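PDB 6RJ1: Mgp-operon protein 3 from Mycoplasma pneumoniae, which is a surface adhesin subunit, P40/P90, that probably works with the P1 adhesin in attaching the bacterium to sialylated sugars on host cells. Local coordinates for residues S1-Y6 with Y17-T21; F508-Q512 with R689-L693; A578-T582 with G600-N606; D937-V942 with V953-N958. All coordinates share one frame; numbering follows the deposited sequence.

Contact 1: S1-Y6 with Y17-T21; sequences SLANTY and YTPFT
Pro19, Tyr6 and Leu2 carry this contact. The pyrrolidine of Pro19 points into the bend of 1-6 and is met mostly by backbone oxygens: its CD lies 3.3 Å from Leu2 O and 3.4 Å from Asn4 O. Further along, the edge of the Tyr6 ring faces Pro19, with Tyr6 CE2 4.3 Å from Pro19 CA. CG of Tyr6 lies beside its backbone N (chi1 -53°), a torsion that lays the ring back along 1-6, where its OH receives a weak bond from Asn4 ND2. Between the two segments, Tyr6 and Tyr17 form an antiparallel hydrogen-bonded pair at the open end of a beta hairpin made by strands 6-10 and 13-17, with Tyr6 N bonded to Tyr17 O (2.9 Å) and Tyr17 N to Tyr6 O (2.7 Å). Past this pair the strands give way to loop, and a type I turn from Thr18 to Thr21 brings the Phe20 ring round to Leu2, whose CD2 lies over one of its faces, 3.9 Å from the ring centroid, in a CH-pi contact displaced toward the rim. Leu933 in strand 928-933 touches both tyrosine side chains.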
loop_
_atom_site.group_PDB
_atom_site.type_symbol
_atom_site.label_atom_id
_atom_site.label_comp_id
_atom_site.label_asym_id
_atom_site.label_seq_id
_atom_site.Cartn_x
_atom_site.Cartn_y
_atom_site.Cartn_z
ATOM N N SER A 1 21.180 -31.717 -6.346
ATOM C CA SER A 1 22.553 -32.024 -6.745
ATOM C C SER A 1 23.554 -31.240 -5.886
ATOM O O SER A 1 23.205 -30.188 -5.350
ATOM C CB SER A 1 22.751 -31.697 -8.225
ATOM O OG SER A 1 24.051 -32.011 -8.696
ATOM N N LEU A 2 24.790 -31.758 -5.747
ATOM C CA LEU A 2 25.848 -31.073 -5.002
ATOM C C LEU A 2 26.341 -29.859 -5.779
ATOM O O LEU A 2 26.687 -28.845 -5.174
ATOM C CB LEU A 2 27.021 -32.003 -4.704
ATOM C CG LEU A 2 26.942 -32.728 -3.393
ATOM C CD1 LEU A 2 27.275 -34.193 -3.574
ATOM C CD2 LEU A 2 27.806 -32.059 -2.355
ATOM N N ALA A 3 26.347 -29.963 -7.123
ATOM C CA ALA A 3 26.766 -28.915 -8.052
ATOM C C ALA A 3 25.857 -27.682 -7.968
ATOM O O ALA A 3 26.279 -26.591 -8.365
ATOM C CB ALA A 3 26.810 -29.462 -9.474
ATOM N N ASN A 4 24.637 -27.843 -7.412
ATOM C CA ASN A 4 23.694 -26.747 -7.236
ATOM C C ASN A 4 24.179 -25.759 -6.138
ATOM O O ASN A 4 24.967 -26.139 -5.264
ATOM C CB ASN A 4 22.248 -27.278 -7.025
ATOM C CG ASN A 4 21.692 -27.406 -5.613
ATOM O OD1 ASN A 4 22.408 -27.557 -4.612
ATOM N ND2 ASN A 4 20.369 -27.381 -5.511
ATOM N N THR A 5 23.748 -24.484 -6.228
ATOM C CA THR A 5 24.121 -23.411 -5.302
ATOM C C THR A 5 22.896 -22.598 -4.941
ATOM O O THR A 5 21.978 -22.488 -5.752
ATOM C CB THR A 5 25.211 -22.504 -5.908
ATOM O OG1 THR A 5 24.806 -22.089 -7.214
ATOM C CG2 THR A 5 26.595 -23.170 -5.948
ATOM N N TYR A 6 22.885 -22.028 -3.723
ATOM C CA TYR A 6 21.801 -21.186 -3.204
ATOM C C TYR A 6 22.368 -19.797 -2.951
ATOM O O TYR A 6 23.384 -19.674 -2.270
ATOM C CB TYR A 6 21.207 -21.755 -1.893
ATOM C CG TYR A 6 20.774 -23.202 -1.973
ATOM C CD1 TYR A 6 19.485 -23.544 -2.376
ATOM C CD2 TYR A 6 21.651 -24.235 -1.642
ATOM C CE1 TYR A 6 19.086 -24.880 -2.466
ATOM C CE2 TYR A 6 21.263 -25.574 -1.729
ATOM C CZ TYR A 6 19.977 -25.890 -2.139
ATOM O OH TYR A 6 19.585 -27.203 -2.227
ATOM N N TYR A 17 25.971 -20.381 -1.719
ATOM C CA TYR A 17 26.144 -21.399 -0.693
ATOM C C TYR A 17 25.953 -22.780 -1.303
ATOM O O TYR A 17 25.049 -22.975 -2.120
ATOM C CB TYR A 17 25.173 -21.172 0.477
ATOM C CG TYR A 17 25.629 -20.091 1.430
ATOM C CD1 TYR A 17 25.352 -18.751 1.180
ATOM C CD2 TYR A 17 26.338 -20.405 2.583
ATOM C CE1 TYR A 17 25.752 -17.750 2.065
ATOM C CE2 TYR A 17 26.750 -19.413 3.473
ATOM C CZ TYR A 17 26.460 -18.085 3.208
ATOM O OH TYR A 17 26.873 -17.103 4.077
ATOM N N THR A 18 26.815 -23.730 -0.921
ATOM C CA THR A 18 26.746 -25.106 -1.403
ATOM C C THR A 18 25.784 -25.923 -0.521
ATOM O O THR A 18 25.539 -25.518 0.620
ATOM C CB THR A 18 28.154 -25.734 -1.415
ATOM O OG1 THR A 18 28.659 -25.832 -0.078
ATOM C CG2 THR A 18 29.118 -24.999 -2.324
ATOM N N PRO A 19 25.290 -27.109 -0.968
ATOM C CA PRO A 19 24.447 -27.924 -0.078
ATOM C C PRO A 19 25.235 -28.543 1.103
ATOM O O PRO A 19 24.688 -29.341 1.855
ATOM C CB PRO A 19 23.833 -28.955 -1.028
ATOM C CG PRO A 19 24.834 -29.118 -2.092
ATOM C CD PRO A 19 25.479 -27.776 -2.275
ATOM N N PHE A 20 26.513 -28.142 1.277
ATOM C CA PHE A 20 27.370 -28.495 2.405
ATOM C C PHE A 20 27.240 -27.399 3.478
ATOM O O PHE A 20 27.896 -27.482 4.515
ATOM C CB PHE A 20 28.833 -28.579 1.968
ATOM C CG PHE A 20 29.291 -29.893 1.401
ATOM C CD1 PHE A 20 29.037 -31.086 2.069
ATOM C CD2 PHE A 20 30.056 -29.936 0.246
ATOM C CE1 PHE A 20 29.492 -32.302 1.557
ATOM C CE2 PHE A 20 30.526 -31.147 -0.259
ATOM C CZ PHE A 20 30.253 -32.324 0.404
ATOM N N THR A 21 26.409 -26.357 3.197
ATOM C CA THR A 21 26.053 -25.169 4.010
ATOM C C THR A 21 27.187 -24.111 4.061
ATOM O O THR A 21 27.072 -23.127 4.801
ATOM C CB THR A 21 25.520 -25.533 5.433
ATOM O OG1 THR A 21 26.590 -25.920 6.291
ATOM C CG2 THR A 21 24.450 -26.621 5.414
#

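Contact 2: F508-Q512 with R689-L693; sequences FVENQ and RTDQL
The C-terminal part of helix 503-511 packs here against the loop that leads into strand 693-699, deep in the protein and within the MgpC adhesin family region. Phe508 and Arg689 make most of the contact. Arg689 drapes over one face of the phenyl ring: its CB stands 3.5 Å from Phe508 CG in a CH-pi contact, and the chain then bends at chi2 (72°) and chi3 (57°), which brings the guanidinium back over the outer end of the same ring. CZ of Arg689 lies 4.0 Å from the ring centroid, an off-centre cation-pi contact, and the two planes are inclined by 37° rather than stacked flat. Phe508 CZ is the ring atom beneath the guanidinium, 3.3 Å from Arg689 NH1.

Beside this pair, the methyl CG2 of Thr690 reaches the helix backbone at Phe508 O (3.5 Å) and also meets Gln512 NE2, the two side chains crossing at about a right angle. Val509 CG2 touches Arg689 O. The same methyl lies 4.2 Å from Leu693 CD2. Polar groups find their partners beyond the two segments: Arg689 NE bonds to Thr581 O and NH2 to Asn597 O, Thr690 OG1 pairs with Thr581 OG1, and Gln512 OE1 accepts from Trp579 N.

No hydrogen bond crosses between helix and loop, and the direct contact between them therefore rests on van der Waals and cation-pi interactions. The bonds to Thr581 and Asn597 hold the guanidinium in position over the ring, while the pi face probably offsets part of the cost of burying its charge.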
loop_
_atom_site.group_PDB
_atom_site.type_symbol
_atom_site.label_atom_id
_atom_site.label_comp_id
_atom_site.label_asym_id
_atom_site.label_seq_id
_atom_site.Cartn_x
_atom_site.Cartn_y
_atom_site.Cartn_z
ATOM N N PHE A 508 -17.124 4.468 -7.150
ATOM C CA PHE A 508 -16.952 4.728 -5.722
ATOM C C PHE A 508 -15.599 5.367 -5.407
ATOM O O PHE A 508 -15.560 6.374 -4.708
ATOM C CB PHE A 508 -17.125 3.437 -4.905
ATOM C CG PHE A 508 -18.532 3.224 -4.409
ATOM C CD1 PHE A 508 -19.005 3.908 -3.296
ATOM C CD2 PHE A 508 -19.391 2.343 -5.058
ATOM C CE1 PHE A 508 -20.305 3.711 -2.838
ATOM C CE2 PHE A 508 -20.705 2.166 -4.611
ATOM C CZ PHE A 508 -21.158 2.868 -3.519
ATOM N N VAL A 509 -14.510 4.802 -5.948
ATOM C CA VAL A 509 -13.142 5.276 -5.727
ATOM C C VAL A 509 -12.949 6.636 -6.389
ATOM O O VAL A 509 -12.528 7.584 -5.722
ATOM C CB VAL A 509 -12.077 4.235 -6.184
ATOM C CG1 VAL A 509 -10.653 4.761 -6.007
ATOM C CG2 VAL A 509 -12.256 2.905 -5.450
ATOM N N GLU A 510 -13.296 6.729 -7.692
ATOM C CA GLU A 510 -13.150 7.921 -8.528
ATOM C C GLU A 510 -13.995 9.105 -8.090
ATOM O O GLU A 510 -13.545 10.240 -8.245
ATOM C CB GLU A 510 -13.404 7.595 -10.003
ATOM C CG GLU A 510 -12.270 6.816 -10.660
ATOM C CD GLU A 510 -12.420 6.538 -12.146
ATOM O OE1 GLU A 510 -13.548 6.668 -12.679
ATOM O OE2 GLU A 510 -11.401 6.184 -12.780
ATOM N N ASN A 511 -15.204 8.865 -7.561
ATOM C CA ASN A 511 -16.075 9.956 -7.122
ATOM C C ASN A 511 -15.535 10.651 -5.886
ATOM O O ASN A 511 -15.728 11.853 -5.722
ATOM C CB ASN A 511 -17.525 9.496 -6.930
ATOM C CG ASN A 511 -18.225 9.154 -8.216
ATOM O OD1 ASN A 511 -17.700 9.362 -9.323
ATOM N ND2 ASN A 511 -19.425 8.600 -8.101
ATOM N N GLN A 512 -14.818 9.911 -5.043
ATOM C CA GLN A 512 -14.239 10.479 -3.835
ATOM C C GLN A 512 -12.901 11.185 -4.115
ATOM O O GLN A 512 -12.401 11.870 -3.229
ATOM C CB GLN A 512 -14.141 9.428 -2.714
ATOM C CG GLN A 512 -14.508 10.016 -1.363
ATOM C CD GLN A 512 -14.856 8.994 -0.319
ATOM O OE1 GLN A 512 -14.218 8.926 0.733
ATOM N NE2 GLN A 512 -15.900 8.209 -0.562
ATOM N N ARG A 689 -16.424 0.493 -0.015
ATOM C CA ARG A 689 -15.975 0.508 -1.390
ATOM C C ARG A 689 -14.818 1.502 -1.579
ATOM O O ARG A 689 -14.405 1.746 -2.711
ATOM C CB ARG A 689 -17.161 0.806 -2.319
ATOM C CG ARG A 689 -17.960 -0.415 -2.791
ATOM C CD ARG A 689 -18.820 -1.081 -1.721
ATOM N NE ARG A 689 -19.772 -0.153 -1.108
ATOM C CZ ARG A 689 -21.012 0.047 -1.541
ATOM N NH1 ARG A 689 -21.803 0.915 -0.925
ATOM N NH2 ARG A 689 -21.471 -0.619 -2.592
ATOM N N THR A 690 -14.278 2.056 -0.461
ATOM C CA THR A 690 -13.178 3.034 -0.472
ATOM C C THR A 690 -12.127 2.806 0.616
ATOM O O THR A 690 -11.002 3.288 0.484
ATOM C CB THR A 690 -13.704 4.490 -0.403
ATOM O OG1 THR A 690 -14.600 4.654 0.703
ATOM C CG2 THR A 690 -14.325 4.968 -1.709
ATOM N N ASP A 691 -12.488 2.107 1.696
ATOM C CA ASP A 691 -11.572 1.876 2.811
ATOM C C ASP A 691 -11.113 0.430 2.919
ATOM O O ASP A 691 -11.917 -0.482 2.727
ATOM C CB ASP A 691 -12.187 2.373 4.130
ATOM C CG ASP A 691 -12.431 3.878 4.136
ATOM O OD1 ASP A 691 -11.485 4.632 4.449
ATOM O OD2 ASP A 691 -13.565 4.302 3.816
ATOM N N GLN A 692 -9.803 0.228 3.219
ATOM C CA GLN A 692 -9.127 -1.070 3.396
ATOM C C GLN A 692 -9.306 -1.946 2.149
ATOM O O GLN A 692 -9.621 -3.138 2.245
ATOM C CB GLN A 692 -9.593 -1.790 4.683
ATOM C CG GLN A 692 -9.634 -0.929 5.935
ATOM C CD GLN A 692 -8.361 -0.922 6.734
ATOM O OE1 GLN A 692 -7.261 -0.757 6.219
ATOM N NE2 GLN A 692 -8.489 -1.076 8.039
ATOM N N LEU A 693 -9.104 -1.337 0.973
ATOM C CA LEU A 693 -9.280 -1.998 -0.312
ATOM C C LEU A 693 -8.014 -2.615 -0.889
ATOM O O LEU A 693 -7.064 -1.900 -1.235
ATOM C CB LEU A 693 -9.914 -1.028 -1.321
ATOM C CG LEU A 693 -11.337 -1.317 -1.795
ATOM C CD1 LEU A 693 -12.332 -1.401 -0.633
ATOM C CD2 LEU A 693 -11.776 -0.259 -2.779
#

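Contact 3: A578-T582 with G600-N606; sequences AWSTT and GLNGPIN
The indole of Trp579 lies against the Gly603-Pro604 peptide, which covers one of its faces. Gly603 CA stands 3.7 Å from the centroid of the five-membered ring and Pro604 CD 4.3 Å, both as CH-pi contacts, and the proline side chain crosses that of the tryptophan at about a right angle. CG of Trp579 sits between its own N and carbonyl carbon (chi1 58°), swinging the indole across to this loop with NE1 aimed at Gly600. NE1 donates to Gly600 O over 2.8 Å, and the acceptor lies in the ring plane, so edge and face are held by different residues. Both segments are irregular loops flanking helix 591-595 in the MgpC adhesin family region, and their pairing brings the two ends of that excursion together. At the other end, one amide nitrogen does the work: Asn606 ND2 gives nearly straight bonds to Ser580 OG (2.9 Å) and Thr582 O (3.2 Å), each acceptor in the amide plane. These two bonds, with Thr619 N on Asn606 OD1, fix the rotation of the amide. Ser580 OG also bonds Asp671. A water bridges the segments, donating to Ser580 O and accepting from Ile605 N at 2.9 Å.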
loop_
_atom_site.group_PDB
_atom_site.type_symbol
_atom_site.label_atom_id
_atom_site.label_comp_id
_atom_site.label_asym_id
_atom_site.label_seq_id
_atom_site.Cartn_x
_atom_site.Cartn_y
_atom_site.Cartn_z
ATOM N N ALA A 578 -14.098 13.420 2.410
ATOM C CA ALA A 578 -14.127 11.961 2.403
ATOM C C ALA A 578 -15.307 11.470 3.220
ATOM O O ALA A 578 -15.688 12.111 4.196
ATOM C CB ALA A 578 -12.838 11.423 3.002
ATOM N N TRP A 579 -15.883 10.327 2.840
ATOM C CA TRP A 579 -17.025 9.766 3.557
ATOM C C TRP A 579 -17.064 8.246 3.456
ATOM O O TRP A 579 -16.483 7.667 2.526
ATOM C CB TRP A 579 -18.344 10.377 3.045
ATOM C CG TRP A 579 -18.553 10.168 1.575
ATOM C CD1 TRP A 579 -19.103 9.075 0.973
ATOM C CD2 TRP A 579 -18.122 11.038 0.519
ATOM N NE1 TRP A 579 -19.034 9.205 -0.392
ATOM C CE2 TRP A 579 -18.437 10.403 -0.700
ATOM C CE3 TRP A 579 -17.484 12.293 0.484
ATOM C CZ2 TRP A 579 -18.178 10.999 -1.941
ATOM C CZ3 TRP A 579 -17.187 12.858 -0.746
ATOM C CH2 TRP A 579 -17.562 12.231 -1.938
ATOM N N SER A 580 -17.776 7.607 4.401
ATOM C CA SER A 580 -17.982 6.164 4.471
ATOM C C SER A 580 -18.819 5.694 3.269
ATOM O O SER A 580 -19.868 6.290 2.970
ATOM C CB SER A 580 -18.699 5.811 5.773
ATOM O OG SER A 580 -19.167 4.471 5.772
ATOM N N THR A 581 -18.346 4.638 2.582
ATOM C CA THR A 581 -19.033 4.075 1.414
ATOM C C THR A 581 -19.571 2.671 1.678
ATOM O O THR A 581 -19.753 1.897 0.738
ATOM C CB THR A 581 -18.136 4.106 0.188
ATOM O OG1 THR A 581 -16.966 3.330 0.441
ATOM C CG2 THR A 581 -17.795 5.510 -0.252
ATOM N N THR A 582 -19.836 2.348 2.951
ATOM C CA THR A 582 -20.350 1.044 3.353
ATOM C C THR A 582 -21.760 0.838 2.806
ATOM O O THR A 582 -22.590 1.741 2.901
ATOM C CB THR A 582 -20.256 0.896 4.879
ATOM O OG1 THR A 582 -18.896 1.112 5.261
ATOM C CG2 THR A 582 -20.724 -0.468 5.377
ATOM N N GLY A 600 -23.509 5.864 -0.407
ATOM C CA GLY A 600 -22.302 6.684 -0.410
ATOM C C GLY A 600 -21.592 6.825 -1.739
ATOM O O GLY A 600 -20.447 7.275 -1.764
ATOM N N LEU A 601 -22.261 6.463 -2.856
ATOM C CA LEU A 601 -21.700 6.516 -4.205
ATOM C C LEU A 601 -21.183 7.889 -4.599
ATOM O O LEU A 601 -20.040 8.003 -5.056
ATOM C CB LEU A 601 -22.700 5.978 -5.253
ATOM C CG LEU A 601 -22.246 5.922 -6.728
ATOM C CD1 LEU A 601 -20.990 5.068 -6.910
ATOM C CD2 LEU A 601 -23.365 5.415 -7.626
ATOM N N ASN A 602 -22.021 8.923 -4.421
ATOM C CA ASN A 602 -21.677 10.284 -4.810
ATOM C C ASN A 602 -21.351 11.219 -3.641
ATOM O O ASN A 602 -20.738 12.256 -3.864
ATOM C CB ASN A 602 -22.783 10.869 -5.681
ATOM C CG ASN A 602 -23.117 10.034 -6.890
ATOM O OD1 ASN A 602 -22.287 9.819 -7.796
ATOM N ND2 ASN A 602 -24.352 9.555 -6.928
ATOM N N GLY A 603 -21.759 10.857 -2.427
ATOM C CA GLY A 603 -21.538 11.680 -1.245
ATOM C C GLY A 603 -21.875 10.974 0.047
ATOM O O GLY A 603 -22.219 9.788 0.025
ATOM N N PRO A 604 -21.798 11.677 1.198
ATOM C CA PRO A 604 -22.071 11.012 2.491
ATOM C C PRO A 604 -23.504 10.491 2.687
ATOM O O PRO A 604 -24.436 10.954 2.027
ATOM C CB PRO A 604 -21.707 12.080 3.532
ATOM C CG PRO A 604 -20.933 13.106 2.809
ATOM C CD PRO A 604 -21.400 13.083 1.392
ATOM N N ILE A 605 -23.664 9.505 3.591
ATOM C CA ILE A 605 -24.944 8.876 3.946
ATOM C C ILE A 605 -24.877 8.224 5.334
ATOM O O ILE A 605 -25.822 8.330 6.111
ATOM C CB ILE A 605 -25.478 7.893 2.840
ATOM C CG1 ILE A 605 -26.987 7.568 3.042
ATOM C CG2 ILE A 605 -24.619 6.615 2.702
ATOM C CD1 ILE A 605 -27.751 7.236 1.802
ATOM N N ASN A 606 -23.766 7.543 5.627
ATOM C CA ASN A 606 -23.552 6.812 6.868
ATOM C C ASN A 606 -23.205 7.705 8.046
ATOM O O ASN A 606 -22.581 8.757 7.899
ATOM C CB ASN A 606 -22.508 5.701 6.674
ATOM C CG ASN A 606 -22.917 4.658 5.659
ATOM O OD1 ASN A 606 -24.101 4.422 5.400
ATOM N ND2 ASN A 606 -21.948 4.011 5.051
HETATM O O HOH W 1 -21.159 8.192 4.358
HETATM O O HOH W 2 -19.672 9.558 6.172
#

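Contact 4: D937-V942 with V953-N958; sequences DEFSAV and VDIYKN
Glu938 O takes the shortest bond of this pairing, from Asn958 N at 2.6 Å, with the donor well above the carbonyl plane rather than on a lone pair. Beyond it the strands are joined more regularly: Ser940 and Tyr956 exchange N-H and C=O in both directions, Tyr956 N meeting Ser940 O at 2.9 Å, and Val942 and Asp954 do likewise, with Val942 N to Asp954 O at 2.8 Å. On the face carrying Phe939, Ala941, Ile955 and Lys957, Ile955 CG2 lies 3.7 Å from Phe939 CD2, while CD1 of the same isoleucine reaches Ala941 CB. Lys957 runs past the phenyl ring, its CG 3.9 Å from Phe939 CE2, and ends beside Glu938; NZ to OE2 is 4.0 Å, too long for a salt bridge though the charges probably attract. Helix 967-974 packs on this face through Leu969 and Val973. On the other face, with Ser940 and Asp954, Val942 CG2 touches Tyr956 CD1 (3.7 Å); CG2 lies beside the valine's backbone N, which brings it obliquely to the tyrosine ring. Asp954 there pairs with Lys965 and Lys974. The ladder is that of an antiparallel beta hairpin, forming the two inner strands of a four-stranded sheet.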
loop_
_atom_site.group_PDB
_atom_site.type_symbol
_atom_site.label_atom_id
_atom_site.label_comp_id
_atom_site.label_asym_id
_atom_site.label_seq_id
_atom_site.Cartn_x
_atom_site.Cartn_y
_atom_site.Cartn_z
ATOM N N ASP A 937 13.841 -31.942 0.057
ATOM C CA ASP A 937 12.411 -31.954 0.352
ATOM C C ASP A 937 12.189 -32.266 1.838
ATOM O O ASP A 937 11.218 -31.783 2.433
ATOM C CB ASP A 937 11.697 -33.001 -0.534
ATOM C CG ASP A 937 12.194 -34.439 -0.392
ATOM O OD1 ASP A 937 13.422 -34.665 -0.527
ATOM O OD2 ASP A 937 11.352 -35.339 -0.170
ATOM N N GLU A 938 13.117 -33.059 2.425
ATOM C CA GLU A 938 13.094 -33.520 3.812
ATOM C C GLU A 938 13.893 -32.650 4.786
ATOM O O GLU A 938 13.578 -32.663 5.969
ATOM C CB GLU A 938 13.589 -34.975 3.909
ATOM C CG GLU A 938 12.773 -35.986 3.120
ATOM C CD GLU A 938 12.841 -37.423 3.607
ATOM O OE1 GLU A 938 13.933 -37.870 4.033
ATOM O OE2 GLU A 938 11.793 -38.108 3.550
ATOM N N PHE A 939 14.947 -31.951 4.331
ATOM C CA PHE A 939 15.784 -31.164 5.245
ATOM C C PHE A 939 16.091 -29.739 4.810
ATOM O O PHE A 939 16.216 -29.457 3.617
ATOM C CB PHE A 939 17.105 -31.891 5.522
ATOM C CG PHE A 939 17.000 -33.189 6.280
ATOM C CD1 PHE A 939 16.878 -34.400 5.606
ATOM C CD2 PHE A 939 17.088 -33.211 7.666
ATOM C CE1 PHE A 939 16.831 -35.611 6.307
ATOM C CE2 PHE A 939 17.032 -34.422 8.366
ATOM C CZ PHE A 939 16.901 -35.613 7.682
ATOM N N SER A 940 16.276 -28.858 5.802
ATOM C CA SER A 940 16.636 -27.464 5.600
ATOM C C SER A 940 17.682 -27.030 6.618
ATOM O O SER A 940 17.685 -27.516 7.749
ATOM C CB SER A 940 15.404 -26.567 5.660
ATOM O OG SER A 940 14.524 -26.877 4.593
ATOM N N ALA A 941 18.595 -26.144 6.192
ATOM C CA ALA A 941 19.671 -25.613 7.027
ATOM C C ALA A 941 19.434 -24.141 7.326
ATOM O O ALA A 941 19.045 -23.381 6.439
ATOM C CB ALA A 941 21.007 -25.795 6.342
ATOM N N VAL A 942 19.641 -23.749 8.588
ATOM C CA VAL A 942 19.426 -22.388 9.074
ATOM C C VAL A 942 20.775 -21.800 9.538
ATOM O O VAL A 942 21.317 -22.208 10.571
ATOM C CB VAL A 942 18.305 -22.378 10.155
ATOM C CG1 VAL A 942 18.060 -20.983 10.716
ATOM C CG2 VAL A 942 17.013 -22.961 9.598
ATOM N N VAL A 953 25.290 -23.373 11.950
ATOM C CA VAL A 953 24.327 -24.070 11.092
ATOM C C VAL A 953 23.447 -25.038 11.884
ATOM O O VAL A 953 23.955 -25.923 12.567
ATOM C CB VAL A 953 24.996 -24.753 9.866
ATOM C CG1 VAL A 953 23.960 -25.423 8.972
ATOM C CG2 VAL A 953 25.822 -23.758 9.058
ATOM N N ASP A 954 22.121 -24.867 11.763
ATOM C CA ASP A 954 21.100 -25.701 12.394
ATOM C C ASP A 954 20.371 -26.505 11.310
ATOM O O ASP A 954 19.990 -25.942 10.284
ATOM C CB ASP A 954 20.085 -24.823 13.163
ATOM C CG ASP A 954 20.379 -24.536 14.631
ATOM O OD1 ASP A 954 21.432 -25.000 15.137
ATOM O OD2 ASP A 954 19.549 -23.859 15.279
ATOM N N ILE A 955 20.191 -27.816 11.535
ATOM C CA ILE A 955 19.481 -28.699 10.605
ATOM C C ILE A 955 18.076 -28.973 11.145
ATOM O O ILE A 955 17.916 -29.324 12.316
ATOM C CB ILE A 955 20.266 -30.017 10.309
ATOM C CG1 ILE A 955 21.756 -29.755 9.909
ATOM C CG2 ILE A 955 19.542 -30.903 9.278
ATOM C CD1 ILE A 955 22.053 -28.926 8.575
ATOM N N TYR A 956 17.071 -28.830 10.274
ATOM C CA TYR A 956 15.669 -29.071 10.593
ATOM C C TYR A 956 15.065 -30.113 9.643
ATOM O O TYR A 956 15.402 -30.133 8.458
ATOM C CB TYR A 956 14.881 -27.756 10.512
ATOM C CG TYR A 956 15.161 -26.782 11.640
ATOM C CD1 TYR A 956 16.291 -25.970 11.622
ATOM C CD2 TYR A 956 14.258 -26.619 12.688
ATOM C CE1 TYR A 956 16.536 -25.046 12.640
ATOM C CE2 TYR A 956 14.494 -25.701 13.712
ATOM C CZ TYR A 956 15.632 -24.908 13.681
ATOM O OH TYR A 956 15.872 -23.980 14.672
ATOM N N LYS A 957 14.183 -30.983 10.166
ATOM C CA LYS A 957 13.503 -31.995 9.366
ATOM C C LYS A 957 12.141 -31.462 8.922
ATOM O O LYS A 957 11.313 -31.103 9.757
ATOM C CB LYS A 957 13.366 -33.309 10.135
ATOM C CG LYS A 957 13.244 -34.524 9.225
ATOM C CD LYS A 957 11.886 -35.202 9.360
ATOM C CE LYS A 957 11.822 -36.518 8.623
ATOM N NZ LYS A 957 11.708 -36.337 7.151
ATOM N N ASN A 958 11.947 -31.380 7.595
ATOM C CA ASN A 958 10.763 -30.896 6.881
ATOM C C ASN A 958 9.711 -31.999 6.737
ATOM O O ASN A 958 9.901 -32.963 5.991
ATOM C CB ASN A 958 11.166 -30.352 5.493
ATOM C CG ASN A 958 10.113 -29.544 4.758
ATOM O OD1 ASN A 958 8.896 -29.735 4.902
ATOM N ND2 ASN A 958 10.573 -28.623 3.922
#

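From the N terminus, contact 1 closes first, bringing 17-21 back to 1-6 around the hairpin of strands 6-10 and 13-17. Contact 2 then spans a long loop, from helix 503-511 to the approach to strand 693-699, and contact 3 is nested inside it, closing the short excursion through helix 591-595. The two touch: Thr581 of contact 3 meets both Arg689 and Thr690, and the centres of contacts 2 and 3 are about 9 Å apart. Contact 4 comes last, a hairpin near the C terminus. It lies beside contact 1, where Thr21 packs on Ala941 and Val953, tying the chain's two terminal regions together. The two pairs lie on opposite sides of the chain's centre.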